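Side-chain contacts in Two-component system sensor histidine kinase (Bacteroides thetaiotaomicron, PDB 3OTT), which probably senses saccharides through the extracellular beta-propellers and beta-sandwich described here and relays the signal by phosphorylating a protein histidine with ATP: residues Ile378-Asp381 / Lys382-Leu386; Thr134-Thr138 / Arg139-Leu143; Asp655-Ile659 / Arg660-Ser664; Thr565-Asn569 / Ser570-Ser574; Val255-Asn258 / Asp259-Leu263. All coordinates share one frame; numbering follows the deposited sequence.

Interaction 1: Ile378-Asp381 / Lys382-Leu386; sequences IYED and KEQQL
Asp381 opens the type I beta turn Asp381-Gln384 that closes the first hairpin of a beta-propeller blade, between strands 375-380 and 386-390, and binds the backbone N-H groups of Glu383 and Gln385 that follow it. Its CG stands between the backbone N and the carbonyl carbon (chi1 69°), which folds the carboxylate back over the turn. There Asp381 OD1 accepts from Glu383 N at 2.8 Å, closing an Asx turn, and from Gln385 N at 2.7 Å. These donors arrive from opposite faces of the carboxylate plane, so two bonds hold the buried oxygen in place. OD2 has other partners, Lys446 in a salt bridge and Trp387 NE1, and the lysine probably favours the ionised acid. The backbone closes the loop with Asp381 N to Gln385 O at 2.9 Å.

Glu380 and Leu386 form an antiparallel non-hydrogen-bonded pair, both on the face of the sheet turned to Phe330 of strand 326-331. The extended Glu380 chain carries OE2 past the turn, 3.2 Å from Gln384 CA, to a hydrogen bond with Ser333 OG. Leu386 reaches across to the neighbouring strand, where its CD2 branch meets Ile378 CG2 at 4.0 Å.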
# COMPACT_ATOMS: atom_id res chain seq x y z
N ILE B 378 -15.58 16.36 15.13
CA ILE B 378 -16.30 16.62 13.90
C ILE B 378 -17.78 16.93 14.25
O ILE B 378 -18.42 16.18 15.01
CB ILE B 378 -16.20 15.41 12.93
CG1 ILE B 378 -14.75 14.96 12.82
CG2 ILE B 378 -16.79 15.77 11.53
CD1 ILE B 378 -14.57 13.52 12.14
N TYR B 379 -18.33 18.00 13.67
CA TYR B 379 -19.63 18.49 14.00
C TYR B 379 -20.36 19.07 12.78
O TYR B 379 -19.79 19.81 11.96
CB TYR B 379 -19.48 19.55 15.06
CG TYR B 379 -20.75 20.28 15.44
CD1 TYR B 379 -21.75 19.63 16.19
CD2 TYR B 379 -20.93 21.59 15.08
CE1 TYR B 379 -22.92 20.28 16.54
CE2 TYR B 379 -22.10 22.26 15.42
CZ TYR B 379 -23.08 21.59 16.17
OH TYR B 379 -24.21 22.24 16.54
N GLU B 380 -21.63 18.76 12.67
CA GLU B 380 -22.45 19.42 11.65
C GLU B 380 -23.41 20.40 12.31
O GLU B 380 -24.13 20.01 13.23
CB GLU B 380 -23.25 18.35 10.85
CG GLU B 380 -23.89 18.94 9.65
CD GLU B 380 -24.68 17.96 8.78
OE1 GLU B 380 -24.45 16.72 8.76
OE2 GLU B 380 -25.52 18.47 8.06
N ASP B 381 -23.43 21.65 11.86
CA ASP B 381 -24.28 22.68 12.52
C ASP B 381 -25.75 22.68 12.08
O ASP B 381 -26.20 21.73 11.39
CB ASP B 381 -23.69 24.09 12.44
CG ASP B 381 -23.70 24.67 11.01
OD1 ASP B 381 -24.49 24.21 10.14
OD2 ASP B 381 -22.91 25.62 10.76
N LYS B 382 -26.47 23.76 12.43
CA LYS B 382 -27.92 23.85 12.20
C LYS B 382 -28.22 24.12 10.76
O LYS B 382 -29.34 23.91 10.33
CB LYS B 382 -28.59 24.99 13.02
CG LYS B 382 -28.25 25.06 14.51
CD LYS B 382 -28.67 23.81 15.27
CE LYS B 382 -28.64 24.11 16.78
NZ LYS B 382 -28.75 22.87 17.53
N GLU B 383 -27.26 24.63 10.01
CA GLU B 383 -27.52 24.90 8.60
C GLU B 383 -26.80 23.88 7.75
O GLU B 383 -26.52 24.12 6.58
CB GLU B 383 -27.11 26.32 8.25
CG GLU B 383 -28.01 27.39 8.92
CD GLU B 383 -27.48 28.84 8.76
OE1 GLU B 383 -26.31 29.11 9.18
OE2 GLU B 383 -28.23 29.70 8.21
N GLN B 384 -26.47 22.73 8.35
CA GLN B 384 -25.78 21.66 7.62
C GLN B 384 -24.32 22.01 7.19
O GLN B 384 -23.79 21.45 6.24
CB GLN B 384 -26.64 21.12 6.43
CG GLN B 384 -28.02 20.51 6.89
CD GLN B 384 -29.10 21.61 7.16
OE1 GLN B 384 -29.35 22.43 6.31
NE2 GLN B 384 -29.67 21.63 8.35
N GLN B 385 -23.66 22.90 7.90
CA GLN B 385 -22.27 23.17 7.59
C GLN B 385 -21.39 22.25 8.48
O GLN B 385 -21.63 22.07 9.68
CB GLN B 385 -21.94 24.64 7.85
CG GLN B 385 -22.69 25.71 6.99
CD GLN B 385 -22.16 25.79 5.58
OE1 GLN B 385 -20.95 25.95 5.37
NE2 GLN B 385 -23.04 25.62 4.61
N LEU B 386 -20.34 21.70 7.88
CA LEU B 386 -19.49 20.74 8.54
C LEU B 386 -18.30 21.48 9.22
O LEU B 386 -17.54 22.16 8.53
CB LEU B 386 -18.98 19.77 7.48
CG LEU B 386 -18.41 18.41 7.95
CD1 LEU B 386 -17.05 18.53 8.45
CD2 LEU B 386 -19.27 17.75 9.03

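Interaction 2: Thr134-Thr138 / Arg139-Leu143; sequences TSFDT and RRNGL
Beyond Phe136 the backbone leaves strand 133-136, enters the single helical turn 138-141 through Asp137 and quits it at Gly142 with positive phi, bringing Asn141 and Leu143 back against the strand end. At the N-cap, Asp137 CG stands between backbone N and carbonyl carbon (chi1 84°), which brings the carboxylate over the first N-H groups of the helix. Its OD1 accepts from Arg140 N at 3.0 Å, the donor above the carboxylate plane, and OD2 weakly from Arg139 N. Arg140 CB lies 3.2 Å from Asp137 OD1, but no guanidinium N-H points at that oxygen, and any attraction is probably electrostatic only.

Asn141 OD1 returns the grip, accepting from Asp137 N at 2.9 Å in a nearly straight bond (171°). The Asn141 side chain crosses that of Phe136 at about a right angle, amide and ring planes 61° apart, with ND2 3.5 Å from Phe136 CD2 and bonded to Gly175 O. Thr138 OG1 donates to Leu143 O at 3.1 Å across the helical turn.

The helical turn links two propeller blades. Phe136 meets the ring of Trp116 in its own blade, and Leu143 wedges between Leu123 of strand 122-127 and Phe177 of strand 176-180.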
# COMPACT_ATOMS: atom_id res chain seq x y z
N THR B 134 10.78 -23.78 -20.16
CA THR B 134 12.15 -24.05 -19.81
C THR B 134 12.09 -25.18 -18.83
O THR B 134 11.26 -25.15 -17.93
CB THR B 134 12.81 -22.87 -19.05
OG1 THR B 134 12.98 -21.75 -19.93
CG2 THR B 134 14.16 -23.28 -18.51
N SER B 135 13.01 -26.12 -18.96
CA SER B 135 13.00 -27.33 -18.20
C SER B 135 14.11 -27.30 -17.19
O SER B 135 15.15 -26.75 -17.46
CB SER B 135 13.24 -28.48 -19.17
OG SER B 135 13.42 -29.69 -18.47
N PHE B 136 13.87 -27.91 -16.04
CA PHE B 136 14.86 -28.04 -14.99
C PHE B 136 14.97 -29.47 -14.61
O PHE B 136 13.96 -30.16 -14.41
CB PHE B 136 14.44 -27.24 -13.76
CG PHE B 136 14.44 -25.78 -13.99
CD1 PHE B 136 13.30 -25.14 -14.47
CD2 PHE B 136 15.61 -25.05 -13.81
CE1 PHE B 136 13.31 -23.81 -14.75
CE2 PHE B 136 15.61 -23.70 -14.07
CZ PHE B 136 14.47 -23.08 -14.53
N ASP B 137 16.20 -29.95 -14.47
CA ASP B 137 16.29 -31.35 -14.08
C ASP B 137 17.37 -31.74 -13.06
O ASP B 137 18.07 -30.91 -12.46
CB ASP B 137 16.30 -32.25 -15.34
CG ASP B 137 17.69 -32.40 -15.95
OD1 ASP B 137 18.44 -31.41 -16.10
OD2 ASP B 137 18.01 -33.57 -16.28
N THR B 138 17.45 -33.05 -12.88
CA THR B 138 18.39 -33.72 -11.99
C THR B 138 19.88 -33.49 -12.35
O THR B 138 20.66 -33.04 -11.54
CB THR B 138 17.93 -35.21 -11.91
OG1 THR B 138 17.91 -35.63 -10.55
CG2 THR B 138 18.76 -36.14 -12.75
N ARG B 139 20.23 -33.76 -13.59
CA ARG B 139 21.58 -33.64 -14.12
C ARG B 139 22.05 -32.20 -14.35
O ARG B 139 23.12 -31.81 -13.84
CB ARG B 139 21.67 -34.44 -15.41
CG ARG B 139 21.82 -35.90 -15.08
CD ARG B 139 21.34 -36.88 -16.16
NE ARG B 139 21.03 -38.18 -15.53
CZ ARG B 139 21.95 -39.08 -15.15
NH1 ARG B 139 23.25 -38.85 -15.34
NH2 ARG B 139 21.56 -40.22 -14.58
N ARG B 140 21.27 -31.39 -15.08
CA ARG B 140 21.68 -30.01 -15.33
C ARG B 140 21.56 -29.09 -14.10
O ARG B 140 22.34 -28.17 -13.96
CB ARG B 140 20.92 -29.38 -16.51
CG ARG B 140 21.01 -30.16 -17.79
CD ARG B 140 20.71 -29.30 -19.00
NE ARG B 140 20.23 -30.14 -20.08
CZ ARG B 140 18.95 -30.23 -20.46
NH1 ARG B 140 18.02 -29.48 -19.87
NH2 ARG B 140 18.62 -31.05 -21.46
N ASN B 141 20.59 -29.34 -13.22
CA ASN B 141 20.28 -28.34 -12.18
C ASN B 141 20.46 -28.78 -10.71
O ASN B 141 20.34 -27.96 -9.80
CB ASN B 141 18.93 -27.66 -12.45
CG ASN B 141 18.75 -27.26 -13.94
OD1 ASN B 141 18.38 -28.09 -14.79
ND2 ASN B 141 18.98 -25.97 -14.24
N GLY B 142 20.79 -30.05 -10.48
CA GLY B 142 20.98 -30.59 -9.12
C GLY B 142 19.66 -30.80 -8.39
O GLY B 142 19.60 -30.76 -7.15
N LEU B 143 18.56 -30.99 -9.12
CA LEU B 143 17.31 -31.37 -8.46
C LEU B 143 17.49 -32.71 -7.74
O LEU B 143 18.20 -33.57 -8.24
CB LEU B 143 16.18 -31.45 -9.46
CG LEU B 143 15.44 -30.17 -9.79
CD1 LEU B 143 14.35 -30.53 -10.78
CD2 LEU B 143 14.83 -29.55 -8.52

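Interaction 3: Asp655-Ile659 / Arg660-Ser664; sequences DVPNI and RYTNS
Asn658 starts a tight Asx turn with Arg660 in the loop that carries the chain from one sheet of the C-terminal beta-sandwich to the other, between strands 646-648 and 664-667. A chi1 of -163° sets Asn658 CG opposite its N and brings OD1 to accept from Arg660 N at 3.2 Å. Asn658 O is gripped twice, by Tyr661 N at 2.9 Å and by Thr662 OG1 at 2.6 Å, from opposite faces of the carbonyl plane. Pro657 CG packs against the same hydroxyl, 3.7 Å from Thr662 OG1.

The Asn658 amide runs alongside Tyr661 with its plane almost perpendicular to the ring (88°), placing ND2 at the ring's edge, while its N-H bonds to Arg90 O. If an alanine stood here, Arg660 N would probably lose its acceptor and Arg90 O its donor, and the loop would be less firmly tied to the propeller. Tyr661 OH sits over the centre of the Arg660 guanidinium, 3.1 Å above its plane, and the two groups reach Glu32 and Asp30 respectively.

Behind them, Ile659 is inserted between Leu638 of strand 637-643 and Leu742 of strand 740-746, one from each sheet of the sandwich.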
# COMPACT_ATOMS: atom_id res chain seq x y z
N ASP B 655 -25.34 -19.13 -29.20
CA ASP B 655 -26.19 -17.96 -29.24
C ASP B 655 -26.48 -17.38 -27.86
O ASP B 655 -27.45 -16.64 -27.66
CB ASP B 655 -27.49 -18.29 -30.01
CG ASP B 655 -28.25 -19.51 -29.43
OD1 ASP B 655 -27.60 -20.44 -28.87
OD2 ASP B 655 -29.50 -19.55 -29.55
N VAL B 656 -25.63 -17.71 -26.90
CA VAL B 656 -25.92 -17.31 -25.55
C VAL B 656 -24.66 -16.76 -24.91
O VAL B 656 -23.61 -17.32 -25.10
CB VAL B 656 -26.56 -18.50 -24.77
CG1 VAL B 656 -26.27 -18.40 -23.35
CG2 VAL B 656 -28.03 -18.47 -24.94
N PRO B 657 -24.75 -15.65 -24.16
CA PRO B 657 -23.50 -15.13 -23.57
C PRO B 657 -23.31 -15.66 -22.13
O PRO B 657 -24.13 -16.46 -21.67
CB PRO B 657 -23.70 -13.60 -23.61
CG PRO B 657 -25.23 -13.47 -23.33
CD PRO B 657 -25.89 -14.73 -23.96
N ASN B 658 -22.19 -15.28 -21.49
CA ASN B 658 -21.98 -15.57 -20.07
C ASN B 658 -22.82 -14.63 -19.26
O ASN B 658 -22.52 -13.42 -19.16
CB ASN B 658 -20.52 -15.48 -19.63
CG ASN B 658 -20.29 -16.20 -18.24
OD1 ASN B 658 -21.23 -16.41 -17.48
ND2 ASN B 658 -19.08 -16.59 -17.97
N ILE B 659 -23.84 -15.23 -18.65
CA ILE B 659 -24.88 -14.52 -17.91
C ILE B 659 -24.28 -13.69 -16.78
O ILE B 659 -24.80 -12.63 -16.44
CB ILE B 659 -25.97 -15.50 -17.40
CG1 ILE B 659 -27.23 -14.76 -16.93
CG2 ILE B 659 -25.45 -16.42 -16.23
CD1 ILE B 659 -27.93 -14.00 -18.02
N ARG B 660 -23.16 -14.14 -16.20
CA ARG B 660 -22.56 -13.41 -15.10
C ARG B 660 -22.01 -12.04 -15.52
O ARG B 660 -21.93 -11.15 -14.70
CB ARG B 660 -21.48 -14.27 -14.46
CG ARG B 660 -20.79 -13.69 -13.17
CD ARG B 660 -19.50 -14.48 -12.88
NE ARG B 660 -18.79 -13.89 -11.74
CZ ARG B 660 -17.68 -14.37 -11.18
NH1 ARG B 660 -17.11 -15.47 -11.65
NH2 ARG B 660 -17.17 -13.75 -10.14
N TYR B 661 -21.66 -11.88 -16.81
CA TYR B 661 -20.96 -10.71 -17.34
C TYR B 661 -21.74 -9.92 -18.39
O TYR B 661 -21.13 -9.25 -19.25
CB TYR B 661 -19.59 -11.13 -17.91
CG TYR B 661 -18.66 -11.61 -16.81
CD1 TYR B 661 -18.16 -10.73 -15.82
CD2 TYR B 661 -18.34 -12.97 -16.71
CE1 TYR B 661 -17.35 -11.20 -14.79
CE2 TYR B 661 -17.53 -13.45 -15.68
CZ TYR B 661 -17.04 -12.58 -14.74
OH TYR B 661 -16.27 -13.12 -13.74
N THR B 662 -23.07 -10.04 -18.36
CA THR B 662 -23.88 -9.41 -19.37
C THR B 662 -24.89 -8.54 -18.71
O THR B 662 -25.52 -8.97 -17.76
CB THR B 662 -24.65 -10.41 -20.25
OG1 THR B 662 -23.87 -11.58 -20.45
CG2 THR B 662 -24.85 -9.82 -21.61
N ASN B 663 -25.04 -7.35 -19.26
CA ASN B 663 -26.05 -6.38 -18.89
C ASN B 663 -27.28 -6.49 -19.85
O ASN B 663 -28.36 -5.95 -19.57
CB ASN B 663 -25.43 -4.97 -19.00
CG ASN B 663 -24.15 -4.78 -18.10
OD1 ASN B 663 -23.12 -4.22 -18.54
ND2 ASN B 663 -24.22 -5.23 -16.83
N SER B 664 -27.10 -7.17 -20.98
CA SER B 664 -28.07 -7.17 -22.07
C SER B 664 -28.04 -8.48 -22.82
O SER B 664 -27.00 -8.88 -23.37
CB SER B 664 -27.79 -6.06 -23.07
OG SER B 664 -28.25 -4.82 -22.58

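Interaction 4: Thr565-Asn569 / Ser570-Ser574; sequences TCVKN and SIWVS
Val567 and Trp572 are turned onto each other by their first torsions: the valine places CG1 anti to its backbone N (chi1 174°) and CG2 beside that N, and the tryptophan tips CG to the side of its own N (chi1 -71°). They belong to the first beta hairpin of a propeller blade, strands 561-567 and 570-575, and lie diagonally on the face that also bears Thr565 and Ser570. Val567 CG2 rests squarely over the five-membered ring of Trp572, 3.5 Å from its centroid and 11° off the normal, a close CH-pi contact. CG1 follows along the same face, 3.6 Å from Trp572 NE1. The indole is thus held against the hairpin's own surface, while Ile581 of strand 578-583 also packs on it.

The backbone fixes this register. Thr565 pairs with Trp572 through two hydrogen bonds, Thr565 N to Trp572 O at 2.8 Å and Trp572 N to Thr565 O at 2.7 Å. Nearer the turn, Val567 N bonds to Ser570 O at 2.9 Å and Ser570 N to Val567 O at 3.0 Å. Between them runs a type II' beta turn with Lys568 and Asn569 at its corners. Lys568 adopts the positive phi that this first corner requires, a place often taken by glycine, and its ammonium reaches out to a salt bridge with Asp609.

Cys566 and Ile571 form the non-hydrogen-bonded pair on the other face. Thr565 O, besides accepting from Trp572 N, is touched by the Ile571 chain, with CG1 3.5 Å away.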
# COMPACT_ATOMS: atom_id res chain seq x y z
N THR B 565 -20.74 6.20 23.72
CA THR B 565 -21.76 6.72 22.83
C THR B 565 -23.15 6.13 23.11
O THR B 565 -23.25 4.99 23.60
CB THR B 565 -21.32 6.56 21.34
OG1 THR B 565 -21.89 7.61 20.59
CG2 THR B 565 -21.71 5.21 20.74
N CYS B 566 -24.20 6.89 22.77
CA CYS B 566 -25.60 6.39 22.93
C CYS B 566 -25.94 5.49 21.76
O CYS B 566 -25.72 5.87 20.62
CB CYS B 566 -26.66 7.49 22.95
SG CYS B 566 -26.45 8.59 24.31
N VAL B 567 -26.48 4.33 22.08
CA VAL B 567 -26.96 3.38 21.09
C VAL B 567 -28.39 2.99 21.50
O VAL B 567 -28.58 2.09 22.30
CB VAL B 567 -26.03 2.14 21.03
CG1 VAL B 567 -26.58 1.09 20.12
CG2 VAL B 567 -24.58 2.55 20.54
N LYS B 568 -29.39 3.73 21.02
CA LYS B 568 -30.81 3.48 21.39
C LYS B 568 -31.02 3.55 22.91
O LYS B 568 -30.88 4.61 23.51
CB LYS B 568 -31.26 2.10 20.89
CG LYS B 568 -31.39 1.89 19.40
CD LYS B 568 -31.60 0.38 19.17
CE LYS B 568 -32.23 0.06 17.85
NZ LYS B 568 -31.15 -0.09 16.85
N ASN B 569 -31.31 2.41 23.53
CA ASN B 569 -31.64 2.36 24.95
C ASN B 569 -30.46 2.06 25.84
O ASN B 569 -30.60 1.92 27.06
CB ASN B 569 -32.76 1.36 25.21
CG ASN B 569 -34.08 1.86 24.71
OD1 ASN B 569 -34.46 3.02 24.95
ND2 ASN B 569 -34.81 1.00 24.00
N SER B 570 -29.30 2.01 25.21
CA SER B 570 -28.07 1.74 25.92
C SER B 570 -27.05 2.86 25.76
O SER B 570 -27.15 3.70 24.85
CB SER B 570 -27.49 0.42 25.40
OG SER B 570 -28.43 -0.63 25.61
N ILE B 571 -26.05 2.84 26.63
CA ILE B 571 -24.82 3.51 26.31
C ILE B 571 -23.61 2.56 26.12
O ILE B 571 -23.36 1.68 26.95
CB ILE B 571 -24.52 4.70 27.25
CG1 ILE B 571 -23.06 5.09 27.06
CG2 ILE B 571 -24.71 4.31 28.68
CD1 ILE B 571 -22.72 6.45 27.63
N TRP B 572 -22.86 2.75 25.02
CA TRP B 572 -21.65 1.92 24.78
C TRP B 572 -20.43 2.64 25.28
O TRP B 572 -20.25 3.79 24.99
CB TRP B 572 -21.46 1.58 23.29
CG TRP B 572 -22.48 0.58 22.75
CD1 TRP B 572 -23.78 0.41 23.19
CD2 TRP B 572 -22.29 -0.35 21.67
NE1 TRP B 572 -24.39 -0.60 22.46
CE2 TRP B 572 -23.51 -1.07 21.51
CE3 TRP B 572 -21.23 -0.63 20.81
CZ2 TRP B 572 -23.67 -2.07 20.56
CZ3 TRP B 572 -21.40 -1.65 19.83
CH2 TRP B 572 -22.62 -2.34 19.72
N VAL B 573 -19.58 1.92 26.00
CA VAL B 573 -18.43 2.50 26.67
C VAL B 573 -17.20 1.67 26.35
O VAL B 573 -17.09 0.50 26.76
CB VAL B 573 -18.65 2.56 28.21
CG1 VAL B 573 -17.51 3.38 28.90
CG2 VAL B 573 -19.95 3.22 28.51
N SER B 574 -16.29 2.27 25.60
CA SER B 574 -15.05 1.64 25.21
C SER B 574 -13.97 2.04 26.21
O SER B 574 -13.84 3.22 26.55
CB SER B 574 -14.67 2.13 23.83
OG SER B 574 -13.46 1.53 23.48

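Interaction 5: Val255-Asn258 / Asp259-Leu263; sequences VYHN and DTTPL
Polar bonds dominate the contact of Tyr256 and Asn258 with the residues that follow. Tyr256 OH donates to Asp259 OD2 at 2.8 Å, meeting the oxygen on its anti side, somewhat out of the carboxylate plane; ring and carboxylate stand 79° apart. The same OD2 forms a salt bridge with Lys224, so a hydroxyl and an ammonium share one oxygen. Asn258 has its CG wedged between backbone N and carbonyl carbon (chi1 61°), which tucks OD1 over the turn. There Asn258 OD1 accepts from Thr261 OG1 at 2.6 Å, the donor lying above the amide plane, and takes a weak bond from Thr260 N. Asn258 O accepts from Thr261 N at 3.3 Å.

One water bridges the neck of the loop, accepting from His257 N at 2.8 Å and donating to Thr261 O at 2.6 Å.

Apolar and ring contacts complete the set. Leu263 CD2 lies 3.9 Å from Tyr256 CB, near the edge of the ring, which meets Trp206 edge-to-face. Thr261 OG1 approaches the His257 ring in its plane, 3.4 Å from CD2, while ND1 bonds to Asp244.

A phenylalanine in place of Tyr256 would probably deprive Asp259 OD2 of its hydroxyl donor, leaving Lys224 to hold it, and tie the turn less firmly to the strand.

An Asx turn over a type I beta turn closes the last hairpin of this propeller blade, between strands 252-256 and 264-266.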
# COMPACT_ATOMS: atom_id res chain seq x y z
N VAL B 255 -4.89 -29.22 13.83
CA VAL B 255 -4.83 -27.79 13.94
C VAL B 255 -3.74 -27.48 14.99
O VAL B 255 -3.86 -27.88 16.15
CB VAL B 255 -6.24 -27.19 14.39
CG1 VAL B 255 -6.19 -25.73 14.63
CG2 VAL B 255 -7.32 -27.46 13.42
N TYR B 256 -2.72 -26.72 14.58
CA TYR B 256 -1.56 -26.39 15.43
C TYR B 256 -1.62 -24.92 15.82
O TYR B 256 -1.76 -24.00 14.95
CB TYR B 256 -0.25 -26.71 14.64
CG TYR B 256 1.02 -26.25 15.37
CD1 TYR B 256 1.48 -24.97 15.22
CD2 TYR B 256 1.72 -27.12 16.28
CE1 TYR B 256 2.64 -24.51 15.89
CE2 TYR B 256 2.85 -26.66 16.97
CZ TYR B 256 3.30 -25.35 16.75
OH TYR B 256 4.38 -24.84 17.37
N HIS B 257 -1.45 -24.66 17.09
CA HIS B 257 -1.48 -23.29 17.57
C HIS B 257 -0.09 -22.94 18.07
O HIS B 257 0.58 -22.12 17.44
CB HIS B 257 -2.60 -23.06 18.61
CG HIS B 257 -2.51 -21.74 19.32
ND1 HIS B 257 -2.72 -20.52 18.69
CD2 HIS B 257 -2.25 -21.44 20.62
CE1 HIS B 257 -2.57 -19.54 19.55
NE2 HIS B 257 -2.30 -20.07 20.73
N ASN B 258 0.37 -23.59 19.16
CA ASN B 258 1.79 -23.53 19.56
C ASN B 258 2.25 -24.87 20.20
O ASN B 258 1.44 -25.82 20.30
CB ASN B 258 2.12 -22.27 20.43
CG ASN B 258 1.34 -22.24 21.72
OD1 ASN B 258 0.96 -23.28 22.25
ND2 ASN B 258 1.06 -21.03 22.23
N ASP B 259 3.51 -24.97 20.62
CA ASP B 259 4.01 -26.21 21.25
C ASP B 259 3.33 -26.56 22.55
O ASP B 259 3.29 -27.75 22.91
CB ASP B 259 5.53 -26.17 21.56
CG ASP B 259 6.40 -26.35 20.32
OD1 ASP B 259 7.62 -26.60 20.45
OD2 ASP B 259 5.87 -26.28 19.20
N THR B 260 2.78 -25.58 23.26
CA THR B 260 2.26 -25.88 24.59
C THR B 260 0.79 -26.16 24.52
O THR B 260 0.17 -26.49 25.52
CB THR B 260 2.52 -24.74 25.65
OG1 THR B 260 2.15 -23.48 25.10
CG2 THR B 260 4.01 -24.68 26.06
N THR B 261 0.22 -26.04 23.34
CA THR B 261 -1.19 -26.23 23.18
C THR B 261 -1.49 -27.54 22.47
O THR B 261 -1.03 -27.77 21.39
CB THR B 261 -1.84 -25.06 22.36
OG1 THR B 261 -1.52 -23.82 22.97
CG2 THR B 261 -3.40 -25.20 22.25
N PRO B 262 -2.34 -28.37 23.08
CA PRO B 262 -2.74 -29.61 22.45
C PRO B 262 -3.20 -29.37 21.00
O PRO B 262 -3.98 -28.48 20.77
CB PRO B 262 -3.94 -30.04 23.27
CG PRO B 262 -3.67 -29.40 24.67
CD PRO B 262 -3.00 -28.11 24.37
N LEU B 263 -2.75 -30.17 20.06
CA LEU B 263 -3.32 -30.16 18.72
C LEU B 263 -4.80 -30.48 18.84
O LEU B 263 -5.18 -31.27 19.69
CB LEU B 263 -2.73 -31.30 17.89
CG LEU B 263 -1.26 -31.22 17.51
CD1 LEU B 263 -0.91 -32.52 16.90
CD2 LEU B 263 -1.01 -30.00 16.53
O HOH W 1 -1.05 -26.63 19.06

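All five are local turns, yet they occupy different places in the fold. Interactions 1, 4 and 5 close hairpins within single propeller blades, interaction 2 lies in the link between two blades, and interaction 3 links the sheets of the beta-sandwich. Interactions 1 and 4 are the closest pair, about 11 Å apart at their nearest atoms; interactions 1 and 2 lie on opposite sides of the chain's centre. Interactions 1, 2, 4 and 5 are partly buried, whereas interaction 3 is a surface contact. An acid or amide folded onto backbone N-H groups recurs in interactions 1, 2, 3 and 5; interaction 4 relies instead on strand pairing and an aromatic face.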